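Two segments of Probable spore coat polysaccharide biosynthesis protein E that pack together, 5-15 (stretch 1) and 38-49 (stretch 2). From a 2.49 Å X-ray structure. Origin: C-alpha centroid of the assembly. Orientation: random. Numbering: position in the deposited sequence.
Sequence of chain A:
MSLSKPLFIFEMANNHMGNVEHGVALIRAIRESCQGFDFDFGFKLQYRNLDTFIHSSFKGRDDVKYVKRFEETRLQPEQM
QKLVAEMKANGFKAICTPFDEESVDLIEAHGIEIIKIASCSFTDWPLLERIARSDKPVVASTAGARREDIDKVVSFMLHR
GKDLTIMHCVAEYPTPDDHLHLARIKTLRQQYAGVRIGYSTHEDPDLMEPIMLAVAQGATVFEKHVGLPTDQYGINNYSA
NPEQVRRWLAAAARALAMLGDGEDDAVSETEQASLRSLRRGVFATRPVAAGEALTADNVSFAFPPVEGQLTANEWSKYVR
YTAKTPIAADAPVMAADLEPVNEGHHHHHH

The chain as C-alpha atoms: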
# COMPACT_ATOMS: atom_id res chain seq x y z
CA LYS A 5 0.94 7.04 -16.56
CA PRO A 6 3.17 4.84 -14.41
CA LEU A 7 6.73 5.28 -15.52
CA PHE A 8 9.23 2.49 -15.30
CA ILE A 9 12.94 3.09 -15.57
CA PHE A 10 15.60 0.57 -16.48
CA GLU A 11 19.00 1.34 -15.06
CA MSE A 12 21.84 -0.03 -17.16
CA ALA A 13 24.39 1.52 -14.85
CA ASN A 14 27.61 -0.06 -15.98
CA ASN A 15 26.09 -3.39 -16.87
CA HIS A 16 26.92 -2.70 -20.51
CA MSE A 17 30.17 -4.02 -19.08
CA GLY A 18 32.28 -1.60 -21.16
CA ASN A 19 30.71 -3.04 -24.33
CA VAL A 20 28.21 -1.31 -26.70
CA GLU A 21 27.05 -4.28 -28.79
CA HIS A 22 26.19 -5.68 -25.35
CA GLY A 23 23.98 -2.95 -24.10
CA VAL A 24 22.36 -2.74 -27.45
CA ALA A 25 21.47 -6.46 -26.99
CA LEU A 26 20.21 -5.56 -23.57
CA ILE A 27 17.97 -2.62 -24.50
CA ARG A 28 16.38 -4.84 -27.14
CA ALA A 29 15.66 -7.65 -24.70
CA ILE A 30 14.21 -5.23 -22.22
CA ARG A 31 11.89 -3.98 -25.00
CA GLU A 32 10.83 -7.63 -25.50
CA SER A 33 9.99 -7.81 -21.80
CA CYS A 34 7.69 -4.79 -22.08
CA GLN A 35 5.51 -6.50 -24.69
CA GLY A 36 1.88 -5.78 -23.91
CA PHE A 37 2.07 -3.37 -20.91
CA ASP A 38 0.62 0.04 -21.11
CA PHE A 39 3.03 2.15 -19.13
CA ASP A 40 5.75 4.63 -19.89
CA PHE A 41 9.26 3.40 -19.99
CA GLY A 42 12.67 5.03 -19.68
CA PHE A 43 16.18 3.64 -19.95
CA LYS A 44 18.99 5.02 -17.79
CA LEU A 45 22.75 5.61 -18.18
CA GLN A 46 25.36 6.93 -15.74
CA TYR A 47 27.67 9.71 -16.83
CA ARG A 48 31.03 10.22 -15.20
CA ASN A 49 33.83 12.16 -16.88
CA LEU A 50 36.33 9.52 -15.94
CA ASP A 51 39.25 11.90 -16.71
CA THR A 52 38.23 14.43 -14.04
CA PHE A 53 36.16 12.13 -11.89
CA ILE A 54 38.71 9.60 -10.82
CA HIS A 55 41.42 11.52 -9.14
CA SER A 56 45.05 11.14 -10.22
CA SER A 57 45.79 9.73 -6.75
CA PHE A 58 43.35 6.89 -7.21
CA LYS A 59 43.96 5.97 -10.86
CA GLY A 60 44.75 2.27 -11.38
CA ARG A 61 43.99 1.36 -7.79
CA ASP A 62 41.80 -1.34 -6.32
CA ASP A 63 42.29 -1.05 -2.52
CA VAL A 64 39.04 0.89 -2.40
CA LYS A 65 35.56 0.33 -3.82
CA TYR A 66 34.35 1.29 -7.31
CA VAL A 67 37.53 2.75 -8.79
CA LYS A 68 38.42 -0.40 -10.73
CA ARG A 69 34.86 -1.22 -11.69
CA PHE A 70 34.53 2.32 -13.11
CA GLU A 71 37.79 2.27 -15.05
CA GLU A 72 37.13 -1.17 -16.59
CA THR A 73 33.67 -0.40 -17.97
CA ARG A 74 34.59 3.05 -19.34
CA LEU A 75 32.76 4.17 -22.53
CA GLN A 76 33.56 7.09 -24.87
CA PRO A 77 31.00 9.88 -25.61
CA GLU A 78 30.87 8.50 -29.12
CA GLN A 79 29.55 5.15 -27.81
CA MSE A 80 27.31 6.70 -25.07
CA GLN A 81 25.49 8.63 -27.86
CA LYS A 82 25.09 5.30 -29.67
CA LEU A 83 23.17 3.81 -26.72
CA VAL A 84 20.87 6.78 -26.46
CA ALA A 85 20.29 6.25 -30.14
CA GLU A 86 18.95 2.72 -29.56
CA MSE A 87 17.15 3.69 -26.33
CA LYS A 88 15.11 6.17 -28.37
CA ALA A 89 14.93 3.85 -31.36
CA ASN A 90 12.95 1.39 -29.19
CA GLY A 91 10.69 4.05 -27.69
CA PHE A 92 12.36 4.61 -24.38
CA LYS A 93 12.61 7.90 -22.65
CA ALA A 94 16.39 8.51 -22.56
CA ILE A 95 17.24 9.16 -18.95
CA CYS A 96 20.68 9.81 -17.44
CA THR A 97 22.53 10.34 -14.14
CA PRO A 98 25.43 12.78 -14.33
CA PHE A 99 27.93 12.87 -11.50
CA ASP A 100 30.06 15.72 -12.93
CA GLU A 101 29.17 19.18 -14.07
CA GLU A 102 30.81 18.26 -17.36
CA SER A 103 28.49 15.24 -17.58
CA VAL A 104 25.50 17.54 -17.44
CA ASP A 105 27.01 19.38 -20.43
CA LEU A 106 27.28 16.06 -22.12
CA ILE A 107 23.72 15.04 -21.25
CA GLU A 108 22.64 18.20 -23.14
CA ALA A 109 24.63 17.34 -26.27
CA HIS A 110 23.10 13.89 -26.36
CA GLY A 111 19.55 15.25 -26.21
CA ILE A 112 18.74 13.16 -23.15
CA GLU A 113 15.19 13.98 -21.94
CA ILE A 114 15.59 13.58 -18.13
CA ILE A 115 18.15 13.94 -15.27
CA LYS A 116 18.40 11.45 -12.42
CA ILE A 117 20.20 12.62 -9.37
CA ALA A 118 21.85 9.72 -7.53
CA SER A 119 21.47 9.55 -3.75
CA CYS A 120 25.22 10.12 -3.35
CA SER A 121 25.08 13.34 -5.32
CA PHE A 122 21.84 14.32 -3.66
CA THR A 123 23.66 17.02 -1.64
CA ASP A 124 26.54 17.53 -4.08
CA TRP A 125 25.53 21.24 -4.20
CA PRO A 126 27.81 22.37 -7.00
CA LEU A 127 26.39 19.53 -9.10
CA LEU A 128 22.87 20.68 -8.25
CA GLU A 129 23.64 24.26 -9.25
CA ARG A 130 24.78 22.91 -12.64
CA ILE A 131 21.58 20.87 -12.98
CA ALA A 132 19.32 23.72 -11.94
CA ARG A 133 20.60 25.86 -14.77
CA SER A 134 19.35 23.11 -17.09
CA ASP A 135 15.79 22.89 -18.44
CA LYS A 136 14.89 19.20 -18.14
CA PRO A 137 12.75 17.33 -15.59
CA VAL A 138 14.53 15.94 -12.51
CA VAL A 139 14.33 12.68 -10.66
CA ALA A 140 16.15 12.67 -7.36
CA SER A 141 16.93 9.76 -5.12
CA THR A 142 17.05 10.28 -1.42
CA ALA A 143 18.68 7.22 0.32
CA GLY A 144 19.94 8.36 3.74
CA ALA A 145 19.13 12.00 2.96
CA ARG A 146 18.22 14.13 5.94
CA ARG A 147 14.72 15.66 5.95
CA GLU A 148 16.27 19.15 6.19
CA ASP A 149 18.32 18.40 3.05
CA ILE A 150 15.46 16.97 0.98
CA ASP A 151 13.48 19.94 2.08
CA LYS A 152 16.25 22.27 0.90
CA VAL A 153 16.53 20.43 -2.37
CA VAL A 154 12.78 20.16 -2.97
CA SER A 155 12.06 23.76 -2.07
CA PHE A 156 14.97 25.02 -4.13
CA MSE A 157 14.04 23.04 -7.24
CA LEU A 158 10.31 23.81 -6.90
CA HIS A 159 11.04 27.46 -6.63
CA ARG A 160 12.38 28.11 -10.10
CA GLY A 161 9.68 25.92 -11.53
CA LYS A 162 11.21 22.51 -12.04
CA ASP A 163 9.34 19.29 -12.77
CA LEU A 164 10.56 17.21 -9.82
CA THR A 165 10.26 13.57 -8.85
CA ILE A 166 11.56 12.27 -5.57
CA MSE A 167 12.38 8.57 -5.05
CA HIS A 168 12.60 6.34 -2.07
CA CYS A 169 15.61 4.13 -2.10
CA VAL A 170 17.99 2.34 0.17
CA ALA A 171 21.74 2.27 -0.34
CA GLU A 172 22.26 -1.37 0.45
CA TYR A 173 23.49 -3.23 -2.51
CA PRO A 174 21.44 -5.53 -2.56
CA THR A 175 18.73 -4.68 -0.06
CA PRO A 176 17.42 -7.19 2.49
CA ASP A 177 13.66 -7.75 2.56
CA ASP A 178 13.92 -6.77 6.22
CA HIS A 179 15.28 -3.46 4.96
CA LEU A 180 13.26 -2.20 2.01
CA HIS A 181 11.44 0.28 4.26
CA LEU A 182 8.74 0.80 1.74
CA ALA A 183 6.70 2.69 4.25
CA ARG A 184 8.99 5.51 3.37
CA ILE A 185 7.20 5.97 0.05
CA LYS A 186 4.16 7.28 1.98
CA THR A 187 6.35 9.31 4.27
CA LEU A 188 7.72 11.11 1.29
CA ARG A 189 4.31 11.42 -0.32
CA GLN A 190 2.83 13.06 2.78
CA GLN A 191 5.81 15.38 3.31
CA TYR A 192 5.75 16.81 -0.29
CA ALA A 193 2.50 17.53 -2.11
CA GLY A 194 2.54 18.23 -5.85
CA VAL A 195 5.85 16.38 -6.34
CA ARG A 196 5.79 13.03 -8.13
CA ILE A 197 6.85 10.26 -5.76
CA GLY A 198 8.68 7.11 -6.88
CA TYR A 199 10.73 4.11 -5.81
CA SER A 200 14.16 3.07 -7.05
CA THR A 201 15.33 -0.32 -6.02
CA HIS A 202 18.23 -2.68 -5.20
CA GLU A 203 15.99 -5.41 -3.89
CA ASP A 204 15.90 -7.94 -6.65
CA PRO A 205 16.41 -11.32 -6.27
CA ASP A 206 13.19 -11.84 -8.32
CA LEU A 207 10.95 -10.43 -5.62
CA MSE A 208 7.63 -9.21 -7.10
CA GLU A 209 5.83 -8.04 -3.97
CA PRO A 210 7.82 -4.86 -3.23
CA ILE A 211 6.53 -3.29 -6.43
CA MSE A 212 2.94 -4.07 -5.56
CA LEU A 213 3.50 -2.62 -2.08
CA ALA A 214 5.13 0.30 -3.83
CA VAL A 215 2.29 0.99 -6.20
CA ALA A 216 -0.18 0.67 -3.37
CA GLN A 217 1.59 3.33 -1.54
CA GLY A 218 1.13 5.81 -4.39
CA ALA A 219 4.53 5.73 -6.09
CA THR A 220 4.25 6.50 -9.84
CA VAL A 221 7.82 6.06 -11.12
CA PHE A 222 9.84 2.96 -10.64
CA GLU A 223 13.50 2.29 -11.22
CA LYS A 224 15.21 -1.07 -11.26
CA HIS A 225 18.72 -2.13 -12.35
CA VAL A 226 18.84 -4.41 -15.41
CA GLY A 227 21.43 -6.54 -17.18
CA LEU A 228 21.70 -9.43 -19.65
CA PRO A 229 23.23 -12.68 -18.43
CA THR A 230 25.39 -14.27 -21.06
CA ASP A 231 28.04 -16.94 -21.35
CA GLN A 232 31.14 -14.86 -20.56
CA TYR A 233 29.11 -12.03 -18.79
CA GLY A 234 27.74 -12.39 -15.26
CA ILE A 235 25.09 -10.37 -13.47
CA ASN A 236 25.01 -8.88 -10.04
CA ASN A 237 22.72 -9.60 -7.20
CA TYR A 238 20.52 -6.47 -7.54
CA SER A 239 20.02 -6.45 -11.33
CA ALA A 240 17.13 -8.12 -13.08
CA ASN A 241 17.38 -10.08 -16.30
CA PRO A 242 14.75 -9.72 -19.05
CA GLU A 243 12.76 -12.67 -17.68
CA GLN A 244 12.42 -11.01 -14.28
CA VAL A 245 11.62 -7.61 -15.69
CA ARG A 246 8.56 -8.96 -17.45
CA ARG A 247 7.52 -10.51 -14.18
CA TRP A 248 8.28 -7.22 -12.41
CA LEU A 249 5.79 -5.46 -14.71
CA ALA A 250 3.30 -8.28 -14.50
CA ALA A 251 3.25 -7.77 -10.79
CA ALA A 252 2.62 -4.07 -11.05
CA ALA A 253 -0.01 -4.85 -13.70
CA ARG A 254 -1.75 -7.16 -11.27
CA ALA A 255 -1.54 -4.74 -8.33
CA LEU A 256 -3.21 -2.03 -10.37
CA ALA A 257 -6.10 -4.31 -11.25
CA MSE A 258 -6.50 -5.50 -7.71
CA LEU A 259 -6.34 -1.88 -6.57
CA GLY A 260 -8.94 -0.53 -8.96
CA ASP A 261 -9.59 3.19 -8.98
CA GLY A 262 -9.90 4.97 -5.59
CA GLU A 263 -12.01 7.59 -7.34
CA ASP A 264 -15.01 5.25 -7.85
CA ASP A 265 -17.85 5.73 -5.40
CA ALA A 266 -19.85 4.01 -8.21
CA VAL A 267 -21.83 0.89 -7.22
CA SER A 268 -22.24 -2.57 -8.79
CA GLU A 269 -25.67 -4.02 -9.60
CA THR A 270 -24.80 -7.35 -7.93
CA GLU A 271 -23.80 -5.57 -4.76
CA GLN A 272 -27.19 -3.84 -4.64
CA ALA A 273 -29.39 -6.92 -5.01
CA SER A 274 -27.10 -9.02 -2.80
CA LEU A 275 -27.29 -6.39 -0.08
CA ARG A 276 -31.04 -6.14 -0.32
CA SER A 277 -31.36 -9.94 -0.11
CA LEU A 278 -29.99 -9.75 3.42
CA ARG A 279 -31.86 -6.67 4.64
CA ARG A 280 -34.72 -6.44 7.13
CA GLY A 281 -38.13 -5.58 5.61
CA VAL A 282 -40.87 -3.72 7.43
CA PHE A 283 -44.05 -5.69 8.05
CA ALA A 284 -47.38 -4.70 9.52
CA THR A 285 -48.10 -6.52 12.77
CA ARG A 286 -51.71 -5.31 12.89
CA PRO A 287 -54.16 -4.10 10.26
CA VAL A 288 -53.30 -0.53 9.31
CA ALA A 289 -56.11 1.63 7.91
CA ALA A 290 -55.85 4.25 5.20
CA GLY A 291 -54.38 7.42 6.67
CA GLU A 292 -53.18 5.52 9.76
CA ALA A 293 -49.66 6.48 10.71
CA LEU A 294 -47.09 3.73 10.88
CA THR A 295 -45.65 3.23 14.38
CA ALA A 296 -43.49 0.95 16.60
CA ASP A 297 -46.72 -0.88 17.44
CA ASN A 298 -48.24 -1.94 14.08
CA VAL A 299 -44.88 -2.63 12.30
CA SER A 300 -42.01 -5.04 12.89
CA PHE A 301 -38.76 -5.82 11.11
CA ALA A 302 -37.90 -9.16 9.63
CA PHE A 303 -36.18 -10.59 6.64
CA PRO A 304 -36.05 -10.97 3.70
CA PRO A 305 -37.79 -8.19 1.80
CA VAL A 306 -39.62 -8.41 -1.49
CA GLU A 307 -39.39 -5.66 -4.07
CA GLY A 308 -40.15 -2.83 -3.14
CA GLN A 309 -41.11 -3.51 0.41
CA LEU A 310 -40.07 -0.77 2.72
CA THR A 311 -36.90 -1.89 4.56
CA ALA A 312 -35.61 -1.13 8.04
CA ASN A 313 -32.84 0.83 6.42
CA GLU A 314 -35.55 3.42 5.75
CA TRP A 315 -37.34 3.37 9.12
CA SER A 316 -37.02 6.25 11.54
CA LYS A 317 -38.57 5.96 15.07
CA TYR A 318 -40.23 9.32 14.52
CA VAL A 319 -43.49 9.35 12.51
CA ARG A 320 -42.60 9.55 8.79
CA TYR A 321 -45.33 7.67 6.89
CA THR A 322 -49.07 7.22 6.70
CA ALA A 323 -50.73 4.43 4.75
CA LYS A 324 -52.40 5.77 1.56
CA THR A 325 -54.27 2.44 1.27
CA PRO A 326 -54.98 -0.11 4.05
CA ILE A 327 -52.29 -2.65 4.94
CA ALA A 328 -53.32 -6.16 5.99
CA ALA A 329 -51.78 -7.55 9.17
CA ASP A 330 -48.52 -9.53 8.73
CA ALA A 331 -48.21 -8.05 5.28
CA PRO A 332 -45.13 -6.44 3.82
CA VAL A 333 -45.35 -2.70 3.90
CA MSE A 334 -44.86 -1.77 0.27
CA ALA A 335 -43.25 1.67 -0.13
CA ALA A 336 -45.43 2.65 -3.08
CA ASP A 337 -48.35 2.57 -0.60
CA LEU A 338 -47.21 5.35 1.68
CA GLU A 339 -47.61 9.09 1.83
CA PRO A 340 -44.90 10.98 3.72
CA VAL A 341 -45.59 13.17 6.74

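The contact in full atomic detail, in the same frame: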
# COMPACT_ATOMS: atom_id res chain seq x y z
N LYS A 5 0.39 6.03 -17.55
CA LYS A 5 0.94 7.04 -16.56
C LYS A 5 2.08 6.52 -15.64
O LYS A 5 3.02 7.28 -15.35
CB LYS A 5 -0.16 7.69 -15.73
CG LYS A 5 -0.13 9.24 -15.81
CD LYS A 5 -1.37 9.88 -15.15
CE LYS A 5 -1.84 11.12 -15.90
NZ LYS A 5 -2.49 10.79 -17.21
N PRO A 6 2.01 5.26 -15.18
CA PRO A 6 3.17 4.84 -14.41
C PRO A 6 4.40 4.90 -15.29
O PRO A 6 4.31 4.59 -16.47
CB PRO A 6 2.87 3.38 -14.05
CG PRO A 6 1.46 3.27 -14.11
CD PRO A 6 0.98 4.22 -15.19
N LEU A 7 5.53 5.29 -14.73
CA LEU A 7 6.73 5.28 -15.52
C LEU A 7 7.73 4.31 -14.92
O LEU A 7 8.09 4.40 -13.73
CB LEU A 7 7.32 6.68 -15.61
CG LEU A 7 8.76 6.80 -16.13
CD1 LEU A 7 8.97 6.14 -17.41
CD2 LEU A 7 9.12 8.25 -16.28
N PHE A 8 8.20 3.39 -15.75
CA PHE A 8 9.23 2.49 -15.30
C PHE A 8 10.55 2.81 -15.94
O PHE A 8 10.62 3.06 -17.16
CB PHE A 8 8.87 1.06 -15.62
CG PHE A 8 7.70 0.57 -14.86
CD1 PHE A 8 7.88 -0.23 -13.75
CD2 PHE A 8 6.42 0.95 -15.23
CE1 PHE A 8 6.81 -0.65 -13.03
CE2 PHE A 8 5.34 0.51 -14.50
CZ PHE A 8 5.55 -0.29 -13.39
N ILE A 9 11.60 2.77 -15.13
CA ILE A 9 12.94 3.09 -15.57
C ILE A 9 13.92 1.93 -15.40
O ILE A 9 14.01 1.31 -14.34
CB ILE A 9 13.48 4.32 -14.86
CG1 ILE A 9 12.53 5.49 -15.01
CG2 ILE A 9 14.81 4.69 -15.46
CD1 ILE A 9 12.91 6.69 -14.15
N PHE A 10 14.66 1.68 -16.46
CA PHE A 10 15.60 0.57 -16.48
C PHE A 10 17.00 1.09 -16.44
O PHE A 10 17.46 1.67 -17.40
CB PHE A 10 15.37 -0.23 -17.72
CG PHE A 10 13.96 -0.59 -17.93
CD1 PHE A 10 13.31 -1.42 -17.01
CD2 PHE A 10 13.25 -0.07 -19.02
CE1 PHE A 10 12.00 -1.75 -17.17
CE2 PHE A 10 11.91 -0.40 -19.20
CZ PHE A 10 11.28 -1.24 -18.28
N GLU A 11 17.65 0.87 -15.30
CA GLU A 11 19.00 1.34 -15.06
C GLU A 11 19.99 0.38 -15.65
O GLU A 11 20.03 -0.78 -15.25
CB GLU A 11 19.23 1.45 -13.56
CG GLU A 11 20.66 1.65 -13.16
CD GLU A 11 21.10 3.09 -13.23
OE1 GLU A 11 21.29 3.62 -14.36
OE2 GLU A 11 21.29 3.69 -12.15
N MSE A 12 20.79 0.83 -16.61
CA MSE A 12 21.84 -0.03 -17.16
C MSE A 12 23.04 0.05 -16.25
O MSE A 12 23.79 -0.92 -16.13
CB MSE A 12 22.24 0.43 -18.55
CG MSE A 12 22.88 -0.65 -19.42
SE MSE A 12 23.12 -0.05 -21.11
CE MSE A 12 24.27 1.23 -20.75
N ALA A 13 23.21 1.20 -15.62
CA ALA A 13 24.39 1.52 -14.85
C ALA A 13 25.60 1.17 -15.70
O ALA A 13 25.75 1.71 -16.81
CB ALA A 13 24.41 0.76 -13.54
N ASN A 14 26.44 0.28 -15.22
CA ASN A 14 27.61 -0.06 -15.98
C ASN A 14 27.49 -1.44 -16.51
O ASN A 14 28.46 -1.98 -17.01
CB ASN A 14 28.87 0.12 -15.14
CG ASN A 14 29.07 1.57 -14.73
OD1 ASN A 14 29.13 2.44 -15.59
ND2 ASN A 14 29.16 1.83 -13.42
N ASN A 15 26.30 -2.00 -16.44
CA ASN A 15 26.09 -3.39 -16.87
C ASN A 15 26.22 -3.61 -18.38
O ASN A 15 26.01 -4.73 -18.87
CB ASN A 15 24.76 -3.94 -16.37
CG ASN A 15 24.65 -3.91 -14.87
OD1 ASN A 15 25.59 -4.22 -14.16
ND2 ASN A 15 23.48 -3.53 -14.39
N ASP A 38 1.04 -1.26 -20.67
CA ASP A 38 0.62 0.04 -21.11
C ASP A 38 1.07 1.06 -20.09
O ASP A 38 0.28 1.66 -19.38
CB ASP A 38 -0.88 0.06 -21.30
CG ASP A 38 -1.35 1.32 -21.95
OD1 ASP A 38 -2.55 1.62 -21.84
OD2 ASP A 38 -0.52 2.03 -22.56
N PHE A 39 2.38 1.23 -20.04
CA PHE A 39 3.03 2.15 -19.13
C PHE A 39 3.96 2.99 -19.96
O PHE A 39 4.13 2.77 -21.16
CB PHE A 39 3.91 1.40 -18.16
CG PHE A 39 3.24 0.28 -17.43
CD1 PHE A 39 2.01 0.47 -16.81
CD2 PHE A 39 3.90 -0.94 -17.29
CE1 PHE A 39 1.41 -0.58 -16.10
CE2 PHE A 39 3.33 -1.99 -16.57
CZ PHE A 39 2.07 -1.82 -15.99
N ASP A 40 4.60 3.94 -19.30
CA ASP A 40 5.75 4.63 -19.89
C ASP A 40 7.00 3.93 -19.45
O ASP A 40 7.03 3.30 -18.41
CB ASP A 40 5.82 6.07 -19.43
CG ASP A 40 4.74 6.90 -20.03
OD1 ASP A 40 4.17 6.42 -21.04
OD2 ASP A 40 4.48 7.99 -19.48
N PHE A 41 8.04 4.09 -20.23
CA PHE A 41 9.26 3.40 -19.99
C PHE A 41 10.39 4.36 -20.32
O PHE A 41 10.33 5.09 -21.31
CB PHE A 41 9.36 2.15 -20.90
CG PHE A 41 8.35 1.08 -20.61
CD1 PHE A 41 8.42 0.34 -19.43
CD2 PHE A 41 7.36 0.77 -21.53
CE1 PHE A 41 7.51 -0.67 -19.17
CE2 PHE A 41 6.45 -0.22 -21.27
CZ PHE A 41 6.51 -0.94 -20.10
N GLY A 42 11.42 4.32 -19.47
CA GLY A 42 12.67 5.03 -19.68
C GLY A 42 13.85 4.11 -19.41
O GLY A 42 13.77 3.21 -18.60
N PHE A 43 14.93 4.35 -20.13
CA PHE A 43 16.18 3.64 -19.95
C PHE A 43 17.24 4.60 -19.41
O PHE A 43 17.31 5.74 -19.83
CB PHE A 43 16.63 3.03 -21.28
CG PHE A 43 16.95 1.56 -21.18
CD1 PHE A 43 16.02 0.60 -21.56
CD2 PHE A 43 18.16 1.14 -20.62
CE1 PHE A 43 16.31 -0.75 -21.41
CE2 PHE A 43 18.45 -0.22 -20.50
CZ PHE A 43 17.54 -1.15 -20.90
N LYS A 44 18.05 4.13 -18.48
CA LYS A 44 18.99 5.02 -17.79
C LYS A 44 20.47 4.64 -17.91
O LYS A 44 20.85 3.46 -17.75
CB LYS A 44 18.61 5.16 -16.33
CG LYS A 44 18.92 6.53 -15.82
CD LYS A 44 18.95 6.60 -14.30
CE LYS A 44 20.17 5.87 -13.75
NZ LYS A 44 20.66 6.43 -12.43
N LEU A 45 21.29 5.67 -18.20
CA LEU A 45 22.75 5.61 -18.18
C LEU A 45 23.34 6.37 -17.01
O LEU A 45 22.66 7.14 -16.35
CB LEU A 45 23.27 6.27 -19.43
CG LEU A 45 23.45 5.35 -20.62
CD1 LEU A 45 23.01 3.94 -20.29
CD2 LEU A 45 22.65 5.94 -21.74
N GLN A 46 24.63 6.18 -16.78
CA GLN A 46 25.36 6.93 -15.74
C GLN A 46 26.52 7.65 -16.37
O GLN A 46 27.35 7.04 -17.01
CB GLN A 46 25.89 5.96 -14.71
CG GLN A 46 24.82 5.51 -13.75
CD GLN A 46 25.35 4.64 -12.64
OE1 GLN A 46 26.55 4.49 -12.47
NE2 GLN A 46 24.44 4.04 -11.88
N TYR A 47 26.58 8.96 -16.22
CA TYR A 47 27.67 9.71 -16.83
C TYR A 47 28.62 10.16 -15.78
O TYR A 47 28.22 10.88 -14.86
CB TYR A 47 27.14 10.95 -17.53
CG TYR A 47 26.58 10.72 -18.90
CD1 TYR A 47 26.25 9.45 -19.33
CD2 TYR A 47 26.34 11.80 -19.73
CE1 TYR A 47 25.72 9.25 -20.59
CE2 TYR A 47 25.81 11.61 -20.99
CZ TYR A 47 25.50 10.33 -21.41
OH TYR A 47 24.97 10.13 -22.66
N ARG A 48 29.86 9.71 -15.91
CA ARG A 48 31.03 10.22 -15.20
C ARG A 48 32.11 10.59 -16.22
O ARG A 48 32.40 9.81 -17.13
CB ARG A 48 31.60 9.17 -14.26
CG ARG A 48 30.72 8.83 -13.06
CD ARG A 48 31.28 7.63 -12.27
NE ARG A 48 30.36 7.24 -11.22
CZ ARG A 48 29.30 6.46 -11.41
NH1 ARG A 48 29.03 5.97 -12.61
NH2 ARG A 48 28.52 6.17 -10.39
N ASN A 49 32.70 11.77 -16.07
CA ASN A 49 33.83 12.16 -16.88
C ASN A 49 35.04 11.57 -16.23
O ASN A 49 35.67 12.19 -15.37
CB ASN A 49 33.96 13.67 -16.92
CG ASN A 49 34.80 14.12 -18.06
OD1 ASN A 49 35.96 14.52 -17.87
ND2 ASN A 49 34.24 14.03 -19.28

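The two segments pair as neighbouring parallel β-strands, joined by an unbroken ladder of backbone hydrogen bonds and flanked by an aromatic cluster on one face of the sheet and a charged pair on the other. The ladder alternates in the manner of parallel sheet: Phe8 and Phe10 on one strand, and Asp40, Gly42 and Lys44 on the other, each donate through N and accept through O, while Pro6, which has no N-H, only accepts and Met12 only donates. Asp40 N donates to Pro6 O (2.9 Å) and Phe8 N to Asp40 O (2.9 Å); Gly42 N then reaches Phe8 O (2.8 Å), Phe10 N reaches Gly42 O (2.8 Å), and Lys44 N reaches Phe10 O (2.8 Å). Met12 N closes the series on Lys44 O (2.9 Å), just where the first segment enters a type II' turn spanning Met12 to Asn15. Several carbonyls also receive a CA-H contact, the shortest being Ile9 CA to Gly42 O at 3.1 Å.

On the face that carries Phe8, Phe10, Phe41 and Phe43, the rings interlock without classical stacking. Phe10 CB lies over the face of the Phe43 ring, 3.8 Å from its centroid, a CH-π contact. The Phe10 and Phe41 rings are nearly parallel but slid apart, so they touch chiefly at their margins, with Phe10 CZ 3.5 Å from Phe41 CD1. Phe39 extends the cluster, its CD2 lying 3.5 Å from Phe8 CE2.

The other face bears Leu7, Ile9, Glu11, Asp40 and Lys44. Here Gly42 has no side chain, and Leu7 CD1 approaches its backbone, 3.7 Å from Gly42 N. Further along, Glu11 OE2 forms a salt bridge with Lys44 NZ (2.8 Å), although the associated hydrogen bond is weak. The same carboxylate oxygen, Glu11 OE2, accepts a hydrogen bond from Gln46 NE2 (3.2 Å), tying the polar side chains together beyond the last strand pairing. Gln46 OE1 is in turn held by Arg48 NH1 at 2.9 Å.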